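Local coordinates for monosaccharide ABC transporter substrate-binding protein, CUT2 family (Bradyrhizobium sp., PDB 4YHS) that probably binds a monosaccharide or related solute in the periplasm and delivers it to a CUT2-family ABC transporter, at residues A71-V76 with D146-I151; A158-S163 with V300-I305; V271-F276 with G289-A294. One frame throughout, in Å; residues are numbered along the deposited sequence.

Interaction 1 of 3, residues A71-V76 with D146-I151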
ATOM      1  N   ALA A  71       8.743   0.202  -7.452  1.00 16.60           N
ATOM      2  CA  ALA A  71       7.574  -0.187  -8.229  1.00 12.97           C
ATOM      3  C   ALA A  71       6.304   0.334  -7.566  1.00 11.67           C
ATOM      4  O   ALA A  71       5.319   0.642  -8.237  1.00 13.10           O
ATOM      5  CB  ALA A  71       7.515  -1.683  -8.377  1.00 14.77           C
ATOM      6  N   TYR A  72       6.328   0.386  -6.238  1.00 15.75           N
ATOM      7  CA  TYR A  72       5.180   0.829  -5.482  1.00 17.58           C
ATOM      8  C   TYR A  72       4.778   2.241  -5.917  1.00 15.07           C
ATOM      9  O   TYR A  72       3.640   2.465  -6.317  1.00 11.08           O
ATOM     10  CB  TYR A  72       5.461   0.801  -3.972  1.00 14.20           C
ATOM     11  CG  TYR A  72       4.204   1.094  -3.165  1.00 14.64           C
ATOM     12  CD1 TYR A  72       3.809   2.402  -2.877  1.00 12.83           C
ATOM     13  CD2 TYR A  72       3.409   0.051  -2.705  1.00 14.54           C
ATOM     14  CE1 TYR A  72       2.637   2.660  -2.163  1.00 12.70           C
ATOM     15  CE2 TYR A  72       2.258   0.295  -1.968  1.00 16.33           C
ATOM     16  CZ  TYR A  72       1.884   1.606  -1.693  1.00 20.98           C
ATOM     17  OH  TYR A  72       0.732   1.870  -0.978  1.00 16.11           O
ATOM     18  N   TRP A  73       5.696   3.196  -5.848  1.00 13.36           N
ATOM     19  CA  TRP A  73       5.359   4.568  -6.230  1.00 13.07           C
ATOM     20  C   TRP A  73       5.193   4.711  -7.741  1.00 11.87           C
ATOM     21  O   TRP A  73       4.429   5.565  -8.195  1.00 15.91           O
ATOM     22  CB  TRP A  73       6.394   5.555  -5.626  1.00 15.77           C
ATOM     23  CG  TRP A  73       6.099   5.629  -4.153  1.00 15.30           C
ATOM     24  CD1 TRP A  73       6.660   4.882  -3.151  1.00 16.02           C
ATOM     25  CD2 TRP A  73       5.091   6.435  -3.523  1.00 12.49           C
ATOM     26  NE1 TRP A  73       6.080   5.192  -1.946  1.00 12.08           N
ATOM     27  CE2 TRP A  73       5.121   6.149  -2.148  1.00 15.08           C
ATOM     28  CE3 TRP A  73       4.175   7.374  -3.991  1.00 10.06           C
ATOM     29  CZ2 TRP A  73       4.262   6.764  -1.238  1.00 15.24           C
ATOM     30  CZ3 TRP A  73       3.314   7.997  -3.060  1.00 17.84           C
ATOM     31  CH2 TRP A  73       3.381   7.694  -1.721  1.00 17.99           C
ATOM     32  N   LEU A  74       5.826   3.845  -8.536  1.00 13.21           N
ATOM     33  CA  LEU A  74       5.498   3.801  -9.955  1.00 13.43           C
ATOM     34  C   LEU A  74       4.033   3.403 -10.154  1.00 15.86           C
ATOM     35  O   LEU A  74       3.339   3.932 -11.011  1.00 12.45           O
ATOM     36  CB  LEU A  74       6.439   2.834 -10.679  1.00 14.36           C
ATOM     37  CG  LEU A  74       6.451   2.830 -12.204  1.00 33.05           C
ATOM     38  CD1 LEU A  74       6.930   4.180 -12.738  1.00 23.91           C
ATOM     39  CD2 LEU A  74       7.353   1.681 -12.716  1.00 34.74           C
ATOM     40  N   GLY A  75       3.553   2.452  -9.366  1.00 12.12           N
ATOM     41  CA  GLY A  75       2.141   2.101  -9.385  1.00 11.41           C
ATOM     42  C   GLY A  75       1.211   3.249  -9.008  1.00 11.88           C
ATOM     43  O   GLY A  75       0.190   3.493  -9.663  1.00 12.37           O
ATOM     44  N   VAL A  76       1.563   3.991  -7.958  1.00 13.65           N
ATOM     45  CA  VAL A  76       0.761   5.142  -7.599  1.00 13.03           C
ATOM     46  C   VAL A  76       0.777   6.177  -8.751  1.00 12.78           C
ATOM     47  O   VAL A  76      -0.268   6.757  -9.076  1.00 14.81           O
ATOM     48  CB  VAL A  76       1.251   5.801  -6.303  1.00 12.12           C
ATOM     49  CG1 VAL A  76       0.290   6.868  -5.892  1.00 15.31           C
ATOM     50  CG2 VAL A  76       1.406   4.782  -5.203  1.00 10.79           C
ATOM     51  N   ASP A 146      -4.457  13.715   1.107  1.00 12.41           N
ATOM     52  CA  ASP A 146      -3.481  12.839   1.738  1.00 16.22           C
ATOM     53  C   ASP A 146      -3.472  11.472   1.036  1.00 17.74           C
ATOM     54  O   ASP A 146      -4.406  10.677   1.184  1.00 17.45           O
ATOM     55  CB  ASP A 146      -3.859  12.727   3.232  1.00 19.35           C
ATOM     56  CG  ASP A 146      -2.948  11.845   4.038  1.00 15.26           C
ATOM     57  OD1 ASP A 146      -1.945  11.285   3.511  1.00 18.45           O
ATOM     58  OD2 ASP A 146      -3.274  11.740   5.245  1.00 16.46           O
ATOM     59  N   LEU A 147      -2.393  11.191   0.306  1.00 15.39           N
ATOM     60  CA  LEU A 147      -2.282   9.986  -0.544  1.00 15.04           C
ATOM     61  C   LEU A 147      -1.264   9.008   0.033  1.00 13.87           C
ATOM     62  O   LEU A 147      -0.094   9.367   0.262  1.00 14.29           O
ATOM     63  CB  LEU A 147      -1.902  10.376  -1.980  1.00 11.45           C
ATOM     64  CG  LEU A 147      -1.538   9.250  -2.973  1.00 14.29           C
ATOM     65  CD1 LEU A 147      -2.688   8.306  -3.261  1.00 15.95           C
ATOM     66  CD2 LEU A 147      -1.044   9.842  -4.296  1.00 18.21           C
ATOM     67  N   VAL A 148      -1.757   7.807   0.336  1.00 11.77           N
ATOM     68  CA  VAL A 148      -0.977   6.630   0.731  1.00 13.43           C
ATOM     69  C   VAL A 148      -0.392   6.668   2.147  1.00 19.16           C
ATOM     70  O   VAL A 148      -0.624   5.726   2.923  1.00 16.48           O
ATOM     71  CB  VAL A 148       0.179   6.343  -0.246  1.00 13.76           C
ATOM     72  CG1 VAL A 148       0.991   5.138   0.270  1.00 13.30           C
ATOM     73  CG2 VAL A 148      -0.361   5.968  -1.654  1.00 12.89           C
ATOM     74  N   ASN A 149       0.373   7.706   2.481  1.00 16.88           N
ATOM     75  CA  ASN A 149       1.232   7.642   3.672  1.00 16.25           C
ATOM     76  C   ASN A 149       0.614   8.104   4.985  1.00 21.79           C
ATOM     77  O   ASN A 149       0.923   7.536   6.034  1.00 23.45           O
ATOM     78  CB  ASN A 149       2.509   8.453   3.457  1.00 16.27           C
ATOM     79  CG  ASN A 149       3.480   7.756   2.576  1.00 16.74           C
ATOM     80  OD1 ASN A 149       3.353   6.558   2.322  1.00 17.25           O
ATOM     81  ND2 ASN A 149       4.500   8.486   2.126  1.00 19.92           N
ATOM     82  N   GLY A 150      -0.230   9.127   4.949  1.00 15.00           N
ATOM     83  CA  GLY A 150      -0.896   9.598   6.154  1.00 23.73           C
ATOM     84  C   GLY A 150      -0.242  10.848   6.679  1.00 18.58           C
ATOM     85  O   GLY A 150       0.953  10.888   6.966  1.00 21.52           O
ATOM     86  N   ILE A 151      -1.051  11.884   6.770  1.00 15.22           N
ATOM     87  CA  ILE A 151      -0.653  13.201   7.249  1.00 17.54           C
ATOM     88  C   ILE A 151      -1.499  13.576   8.448  1.00 21.82           C
ATOM     89  O   ILE A 151      -2.719  13.374   8.424  1.00 19.36           O
ATOM     90  CB  ILE A 151      -0.833  14.247   6.118  1.00 19.34           C
ATOM     91  CG1 ILE A 151       0.155  13.957   4.979  1.00 20.65           C
ATOM     92  CG2 ILE A 151      -0.697  15.678   6.614  1.00 15.01           C
ATOM     93  CD1 ILE A 151      -0.251  14.652   3.694  1.00 19.71           C
TER
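Val148 presses its isopropyl group into the N-terminal turns of helix 71-87, where Tyr72, Trp73 and Val76 receive it. Its CG1 meets the rim of the Tyr72 ring close to the ring plane, 3.5 Å from the phenol OH and somewhat farther from CE1. Placing CG1 opposite its own backbone N (chi1 177°) sends that methyl to the tyrosine and leaves CG2 for Val76, whose CG2 meets it tip to tip at 4.1 Å. Trp73 brings the benzo end of its indole: CH2 lies 3.8 Å from Val148 CB. Along the same rim, in the indole plane, Asn149 OD1 sits 3.7 Å from Trp73 CZ2, with the amide turned 72° from the ring. Tyr72 CD1 and Val76 CG2 lie over one face of the indole, toward its rim. Beyond Val148, Val76 CG1 lies alongside Leu147, running the opposite way, and touches its CD2 at 3.6 Å. The polar ends are held elsewhere: Tyr72 OH bonds to Asp297, and the Asn149 amide nitrogen to Ala124 O and Tyr99 OH. Here the first turns of helix 71-87 meet the chain where strand 144-147 gives way to the loop that follows, with Phe65 of strand 60-65 edge-to-face with Trp73 and Met299 and Gln302 of helix 299-314 against Tyr72.

Interaction 2 of 3, residues A158-S163 with V300-I305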
ATOM      1  N   ALA A 158      -9.168  15.217   2.345  1.00 19.02           N
ATOM      2  CA  ALA A 158      -9.537  13.814   2.113  1.00 19.46           C
ATOM      3  C   ALA A 158      -8.306  12.939   2.228  1.00 20.57           C
ATOM      4  O   ALA A 158      -7.209  13.409   1.964  1.00 17.69           O
ATOM      5  CB  ALA A 158     -10.150  13.601   0.743  1.00 17.74           C
ATOM      6  N   LYS A 159      -8.525  11.672   2.599  1.00 15.34           N
ATOM      7  CA  LYS A 159      -7.483  10.652   2.611  1.00 14.48           C
ATOM      8  C   LYS A 159      -7.803   9.538   1.629  1.00 14.51           C
ATOM      9  O   LYS A 159      -8.952   9.093   1.513  1.00 14.52           O
ATOM     10  CB  LYS A 159      -7.307  10.076   4.013  1.00 15.33           C
ATOM     11  CG  LYS A 159      -6.860  11.089   5.070  1.00 18.69           C
ATOM     12  CD  LYS A 159      -6.821  10.496   6.463  1.00 22.09           C
ATOM     13  CE  LYS A 159      -6.362  11.541   7.472  1.00 32.90           C
ATOM     14  NZ  LYS A 159      -4.886  11.706   7.415  1.00 35.35           N
ATOM     15  N   SER A 160      -6.767   9.101   0.920  1.00 15.41           N
ATOM     16  CA  SER A 160      -6.804   7.907   0.068  1.00 15.53           C
ATOM     17  C   SER A 160      -5.632   7.029   0.484  1.00 12.03           C
ATOM     18  O   SER A 160      -4.486   7.239   0.042  1.00 12.42           O
ATOM     19  CB  SER A 160      -6.697   8.285  -1.395  1.00 14.32           C
ATOM     20  OG  SER A 160      -6.804   7.142  -2.210  1.00 15.48           O
ATOM     21  N   LEU A 161      -5.907   6.059   1.340  1.00 13.71           N
ATOM     22  CA  LEU A 161      -4.852   5.262   1.905  1.00 11.92           C
ATOM     23  C   LEU A 161      -5.399   4.037   2.633  1.00 15.80           C
ATOM     24  O   LEU A 161      -6.618   3.881   2.819  1.00 14.94           O
ATOM     25  CB  LEU A 161      -4.019   6.116   2.867  1.00 16.34           C
ATOM     26  CG  LEU A 161      -4.787   7.072   3.780  1.00 17.45           C
ATOM     27  CD1 LEU A 161      -5.503   6.332   4.880  1.00 18.13           C
ATOM     28  CD2 LEU A 161      -3.792   8.089   4.385  1.00 19.76           C
ATOM     29  N   VAL A 162      -4.483   3.152   3.023  1.00 13.92           N
ATOM     30  CA  VAL A 162      -4.853   1.968   3.817  1.00 17.13           C
ATOM     31  C   VAL A 162      -4.017   1.900   5.084  1.00 18.74           C
ATOM     32  O   VAL A 162      -3.101   2.718   5.268  1.00 20.03           O
ATOM     33  CB  VAL A 162      -4.670   0.657   3.012  1.00 15.35           C
ATOM     34  CG1 VAL A 162      -5.370   0.780   1.660  1.00 13.86           C
ATOM     35  CG2 VAL A 162      -3.180   0.314   2.821  1.00 15.11           C
ATOM     36  N   SER A 163      -4.363   0.949   5.961  1.00 16.21           N
ATOM     37  CA  SER A 163      -3.605   0.672   7.197  1.00 16.86           C
ATOM     38  C   SER A 163      -2.766  -0.583   7.100  1.00 16.28           C
ATOM     39  O   SER A 163      -3.268  -1.613   6.625  1.00 16.25           O
ATOM     40  CB  SER A 163      -4.573   0.516   8.382  1.00 22.16           C
ATOM     41  OG  SER A 163      -3.884   0.121   9.565  1.00 22.40           O
ATOM     42  N   VAL A 300      -2.338   1.469  -6.984  1.00 12.75           N
ATOM     43  CA  VAL A 300      -2.743   2.191  -8.193  1.00 12.41           C
ATOM     44  C   VAL A 300      -4.088   2.922  -7.980  1.00 10.82           C
ATOM     45  O   VAL A 300      -4.236   4.121  -8.298  1.00 12.37           O
ATOM     46  CB  VAL A 300      -2.882   1.243  -9.405  1.00 12.54           C
ATOM     47  CG1 VAL A 300      -3.360   1.994 -10.605  1.00 10.84           C
ATOM     48  CG2 VAL A 300      -1.579   0.538  -9.741  1.00 10.62           C
ATOM     49  N   ILE A 301      -5.042   2.184  -7.435  1.00 14.53           N
ATOM     50  CA  ILE A 301      -6.369   2.689  -7.125  1.00 15.86           C
ATOM     51  C   ILE A 301      -6.341   3.774  -6.025  1.00 10.94           C
ATOM     52  O   ILE A 301      -7.148   4.701  -6.066  1.00 14.50           O
ATOM     53  CB  ILE A 301      -7.322   1.535  -6.699  1.00 12.60           C
ATOM     54  CG1 ILE A 301      -7.367   0.398  -7.763  1.00 11.36           C
ATOM     55  CG2 ILE A 301      -8.716   2.082  -6.468  1.00 15.20           C
ATOM     56  CD1 ILE A 301      -7.709   0.842  -9.201  1.00 15.96           C
ATOM     57  N   GLN A 302      -5.426   3.674  -5.044  1.00 11.40           N
ATOM     58  CA  GLN A 302      -5.218   4.778  -4.109  1.00 10.82           C
ATOM     59  C   GLN A 302      -4.879   6.058  -4.870  1.00 12.65           C
ATOM     60  O   GLN A 302      -5.446   7.117  -4.572  1.00 12.79           O
ATOM     61  CB  GLN A 302      -4.134   4.437  -3.101  1.00 12.08           C
ATOM     62  CG  GLN A 302      -4.598   3.386  -2.108  1.00 11.95           C
ATOM     63  CD  GLN A 302      -3.503   2.954  -1.172  1.00 13.17           C
ATOM     64  OE1 GLN A 302      -2.866   3.785  -0.516  1.00 13.49           O
ATOM     65  NE2 GLN A 302      -3.248   1.644  -1.114  1.00 11.96           N
ATOM     66  N   GLY A 303      -4.016   5.959  -5.875  1.00 13.63           N
ATOM     67  CA  GLY A 303      -3.726   7.085  -6.743  1.00 15.49           C
ATOM     68  C   GLY A 303      -4.947   7.599  -7.495  1.00 12.14           C
ATOM     69  O   GLY A 303      -5.228   8.810  -7.479  1.00 11.88           O
ATOM     70  N   ARG A 304      -5.672   6.708  -8.157  1.00 11.87           N
ATOM     71  CA  ARG A 304      -6.909   7.116  -8.857  1.00 11.48           C
ATOM     72  C   ARG A 304      -7.944   7.807  -7.940  1.00 14.80           C
ATOM     73  O   ARG A 304      -8.538   8.795  -8.332  1.00 14.68           O
ATOM     74  CB  ARG A 304      -7.597   5.907  -9.508  1.00 15.11           C
ATOM     75  CG  ARG A 304      -6.794   5.133 -10.552  1.00 15.91           C
ATOM     76  CD  ARG A 304      -7.706   4.157 -11.277  1.00 15.53           C
ATOM     77  NE  ARG A 304      -7.037   3.385 -12.356  1.00 16.55           N
ATOM     78  CZ  ARG A 304      -7.030   3.748 -13.639  1.00 14.96           C
ATOM     79  NH1 ARG A 304      -7.618   4.888 -14.023  1.00 18.57           N
ATOM     80  NH2 ARG A 304      -6.454   2.966 -14.567  1.00 18.44           N
ATOM     81  N   ILE A 305      -8.191   7.239  -6.753  1.00 11.58           N
ATOM     82  CA  ILE A 305      -9.164   7.796  -5.826  1.00 13.86           C
ATOM     83  C   ILE A 305      -8.775   9.207  -5.393  1.00 15.25           C
ATOM     84  O   ILE A 305      -9.636  10.072  -5.301  1.00 13.50           O
ATOM     85  CB  ILE A 305      -9.347   6.883  -4.584  1.00 12.82           C
ATOM     86  CG1 ILE A 305     -10.186   5.667  -5.006  1.00 18.96           C
ATOM     87  CG2 ILE A 305     -10.070   7.629  -3.426  1.00 13.65           C
ATOM     88  CD1 ILE A 305     -10.265   4.588  -4.004  1.00 15.59           C
TER
HETATM   89  O   HOH W   1      -1.779   3.330   1.980  1.00 13.77           O
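Ser160 of strand 158-160 reaches to the backbone of helix 299-314, where its OG donates a hydrogen bond of 2.7 Å to Gln302 O. The donor lies in the carbonyl plane, on a lone pair, with a C=O...OG angle of 116°; this lateral approach suits a carbonyl inside a helix. A chi1 of -177° swings the hydroxyl away from the serine's own N and out to the helix, where OG also packs against Ile305, 3.5 Å from CB. The Gln302 side chain runs back the other way. Extended beyond CG, it lays its amide beside the chain that leaves the strand: OE1 comes 3.5 Å from Leu161 CA, while NE2 lies 3.6 Å from CG1 of Val162, whose side chain crosses it at about a right angle. A water joins the same two partners, accepting from Val162 N at 2.9 Å and donating to Gln302 OE1 at 2.8 Å. This is a helix packed on the sheet of an alpha/beta domain, as in periplasmic binding proteins, with strand 158-160 parallel to its neighbours 144-147 and 322-331. The amide is fixed at its other end too, since Gln302 NE2 donates to Asp297 O, so both halves of the group are engaged. A leucine in its place would probably leave the water held by Val162 N but without its acceptor OE1, and cost Asp297 O the hydrogen bond from the amide. Farther out, Val148, Tyr72 of helix 71-87, and Pro325 of strand 322-331 all touch the Gln302 side chain, and Ser163 caps the following helix through Tyr165 N.

Interaction 3 of 3, residues V271-F276 with G289-A294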
ATOM      1  N   VAL A 271       7.891 -25.871   2.816  1.00 18.04           N
ATOM      2  CA  VAL A 271       7.749 -24.582   3.458  1.00 17.81           C
ATOM      3  C   VAL A 271       7.144 -23.643   2.441  1.00 21.80           C
ATOM      4  O   VAL A 271       7.679 -23.512   1.337  1.00 20.92           O
ATOM      5  CB  VAL A 271       9.107 -24.056   3.951  1.00 18.35           C
ATOM      6  CG1 VAL A 271       8.959 -22.647   4.571  1.00 22.11           C
ATOM      7  CG2 VAL A 271       9.780 -25.056   4.914  1.00 20.94           C
ATOM      8  N   ASP A 272       6.015 -23.020   2.789  1.00 16.49           N
ATOM      9  CA  ASP A 272       5.412 -22.000   1.949  1.00 15.45           C
ATOM     10  C   ASP A 272       5.734 -20.584   2.392  1.00 17.19           C
ATOM     11  O   ASP A 272       5.949 -20.306   3.585  1.00 19.96           O
ATOM     12  CB  ASP A 272       3.901 -22.192   1.906  1.00 18.36           C
ATOM     13  CG  ASP A 272       3.506 -23.330   1.005  1.00 29.12           C
ATOM     14  OD1 ASP A 272       3.684 -23.178  -0.203  1.00 33.39           O
ATOM     15  OD2 ASP A 272       3.048 -24.372   1.507  1.00 25.61           O
ATOM     16  N   LEU A 273       5.784 -19.696   1.406  1.00 13.98           N
ATOM     17  CA  LEU A 273       6.203 -18.312   1.631  1.00 15.39           C
ATOM     18  C   LEU A 273       5.037 -17.351   1.516  1.00 17.51           C
ATOM     19  O   LEU A 273       4.198 -17.481   0.620  1.00 17.38           O
ATOM     20  CB  LEU A 273       7.301 -17.939   0.651  1.00 14.36           C
ATOM     21  CG  LEU A 273       8.435 -18.955   0.554  1.00 18.08           C
ATOM     22  CD1 LEU A 273       9.421 -18.560  -0.531  1.00 19.27           C
ATOM     23  CD2 LEU A 273       9.161 -19.059   1.902  1.00 17.99           C
ATOM     24  N   LEU A 274       4.994 -16.367   2.411  1.00 14.55           N
ATOM     25  CA  LEU A 274       3.990 -15.321   2.306  1.00 16.97           C
ATOM     26  C   LEU A 274       4.633 -13.986   2.587  1.00 18.36           C
ATOM     27  O   LEU A 274       5.613 -13.913   3.342  1.00 16.34           O
ATOM     28  CB  LEU A 274       2.825 -15.573   3.276  1.00 16.00           C
ATOM     29  CG  LEU A 274       1.869 -16.750   3.070  1.00 18.85           C
ATOM     30  CD1 LEU A 274       2.367 -18.012   3.759  1.00 22.19           C
ATOM     31  CD2 LEU A 274       0.512 -16.358   3.606  1.00 22.52           C
ATOM     32  N   ALA A 275       4.105 -12.935   1.950  1.00 17.26           N
ATOM     33  CA  ALA A 275       4.486 -11.566   2.260  1.00 15.03           C
ATOM     34  C   ALA A 275       3.246 -10.839   2.795  1.00 15.87           C
ATOM     35  O   ALA A 275       2.116 -11.256   2.493  1.00 15.70           O
ATOM     36  CB  ALA A 275       5.052 -10.852   1.017  1.00 13.37           C
ATOM     37  N   PHE A 276       3.429  -9.777   3.587  1.00 12.95           N
ATOM     38  CA  PHE A 276       2.267  -8.992   4.024  1.00 16.82           C
ATOM     39  C   PHE A 276       2.102  -7.705   3.208  1.00 14.84           C
ATOM     40  O   PHE A 276       1.295  -6.837   3.564  1.00 14.36           O
ATOM     41  CB  PHE A 276       2.297  -8.674   5.539  1.00 16.68           C
ATOM     42  CG  PHE A 276       3.445  -7.815   6.002  1.00 17.28           C
ATOM     43  CD1 PHE A 276       3.336  -6.428   6.036  1.00 17.04           C
ATOM     44  CD2 PHE A 276       4.598  -8.403   6.497  1.00 15.96           C
ATOM     45  CE1 PHE A 276       4.390  -5.629   6.516  1.00 15.55           C
ATOM     46  CE2 PHE A 276       5.630  -7.624   6.991  1.00 14.80           C
ATOM     47  CZ  PHE A 276       5.534  -6.237   6.994  1.00 16.18           C
ATOM     48  N   GLY A 289       4.341 -20.146  -8.653  1.00 18.03           N
ATOM     49  CA  GLY A 289       4.095 -21.190  -7.663  1.00 18.02           C
ATOM     50  C   GLY A 289       5.113 -21.232  -6.531  1.00 19.18           C
ATOM     51  O   GLY A 289       5.106 -22.160  -5.737  1.00 23.43           O
ATOM     52  N   LEU A 290       5.991 -20.242  -6.467  1.00 19.05           N
ATOM     53  CA  LEU A 290       7.106 -20.253  -5.504  1.00 17.24           C
ATOM     54  C   LEU A 290       6.786 -19.481  -4.227  1.00 19.62           C
ATOM     55  O   LEU A 290       7.381 -19.735  -3.159  1.00 18.88           O
ATOM     56  CB  LEU A 290       8.366 -19.663  -6.152  1.00 19.05           C
ATOM     57  CG  LEU A 290       8.922 -20.366  -7.400  1.00 21.63           C
ATOM     58  CD1 LEU A 290      10.164 -19.648  -7.865  1.00 27.88           C
ATOM     59  CD2 LEU A 290       9.261 -21.812  -7.110  1.00 21.87           C
ATOM     60  N   ILE A 291       5.881 -18.517  -4.343  1.00 17.46           N
ATOM     61  CA  ILE A 291       5.371 -17.781  -3.175  1.00 12.49           C
ATOM     62  C   ILE A 291       3.880 -18.053  -3.105  1.00 15.27           C
ATOM     63  O   ILE A 291       3.205 -18.066  -4.143  1.00 16.94           O
ATOM     64  CB  ILE A 291       5.644 -16.266  -3.277  1.00 16.92           C
ATOM     65  CG1 ILE A 291       7.157 -15.996  -3.245  1.00 15.45           C
ATOM     66  CG2 ILE A 291       4.939 -15.541  -2.166  1.00 18.36           C
ATOM     67  CD1 ILE A 291       7.557 -14.577  -3.367  1.00 14.99           C
HETATM   68  N   MSE A 292       3.351 -18.324  -1.915  1.00 14.67           N
HETATM   69  CA  MSE A 292       1.953 -18.733  -1.807  1.00 15.52           C
HETATM   70  C   MSE A 292       0.961 -17.581  -1.913  1.00 15.68           C
HETATM   71  O   MSE A 292      -0.079 -17.695  -2.596  1.00 14.93           O
HETATM   72  CB  MSE A 292       1.687 -19.457  -0.491  1.00 13.95           C
HETATM   73  CG  MSE A 292       0.190 -19.783  -0.280  1.00 17.49           C
HETATM   74 SE   MSE A 292       0.034 -20.885   1.353  1.00 35.26          SE
HETATM   75  CE  MSE A 292       0.042 -22.581   0.475  1.00 28.59           C
ATOM     76  N   ALA A 293       1.231 -16.495  -1.200  1.00 14.40           N
ATOM     77  CA  ALA A 293       0.224 -15.430  -1.069  1.00 15.78           C
ATOM     78  C   ALA A 293       0.786 -14.130  -0.526  1.00 17.04           C
ATOM     79  O   ALA A 293       1.795 -14.131   0.189  1.00 16.04           O
ATOM     80  CB  ALA A 293      -0.906 -15.900  -0.148  1.00 20.29           C
ATOM     81  N   ALA A 294       0.087 -13.032  -0.822  1.00 13.30           N
ATOM     82  CA  ALA A 294       0.358 -11.724  -0.233  1.00 15.14           C
ATOM     83  C   ALA A 294      -0.885 -10.842  -0.427  1.00 13.55           C
ATOM     84  O   ALA A 294      -1.571 -10.984  -1.419  1.00 14.47           O
ATOM     85  CB  ALA A 294       1.587 -11.060  -0.892  1.00 11.29           C
TER
HETATM   86  O   HOH W   2       5.495 -20.732  -1.226  1.00 17.33           O
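Leu273 O accepts a hydrogen bond from the backbone N of Met292, a selenomethionine, at 2.8 Å, and two residues further along Ala275 N donates to Ala293 O at 3.1 Å. Both donors lie in the plane of the carbonyl they address. A water adds a third link, accepting from Leu273 N while donating to Leu290 O at 2.9 Å and, at 3.2 Å, to Asp272 OD1. Leu274 and Ala293 form the one beta bridge here, supplemented by CA-H...O contacts from Leu274 CA to Ala293 O and from Ala294 CA to Ala275 O. Strand 272-275 is the last of the parallel four-stranded sheet of this alpha/beta lobe, and after helix 280-287, which ends in a Schellman motif at Gly289, the chain returns along it in roughly the same direction, 40° apart. Ala293 N and Ala275 O are buried by this contact without a conventional hydrogen-bond partner. The Met292 side chain bends at chi3 (-95°) and lays its CE against the Asp272 carboxylate, 3.6 Å from CG, while Arg246 holds OD2 of that aspartate in a salt bridge. On the same side as the selenium, Leu274 CD2 meets Ala293 CB at 4.0 Å, with Tyr174 of helix 164-178 packed on both residues. Across the strand, Ile291 CG2 touches Leu273 O at 3.5 Å, Ala275 CB faces Ala294 CB, and helices 252-264 and 280-287 cover this side.

Interactions 1 and 2 share one lobe, their centres 8 Å apart, and join directly: strands 144-147 and 158-160 are neighbours, Lys159 NZ forms a 2.7 Å salt bridge with Asp146 OD2, and Val148 N lies 2.8 Å from Ser160 O, a probable hydrogen bond. Interaction 3 lies in the other lobe, its centre about 24 Å from that of interaction 1 and about 25 Å from that of interaction 2. The chain nevertheless connects them, since strand 293-296 runs on from interaction 3 towards helix 299-314 of interaction 2. A bound bis-tris molecule, probably from the crystallisation liquor, lies about 4 Å from the Tyr72 side chain, consistent with interaction 1 bordering the solute pocket.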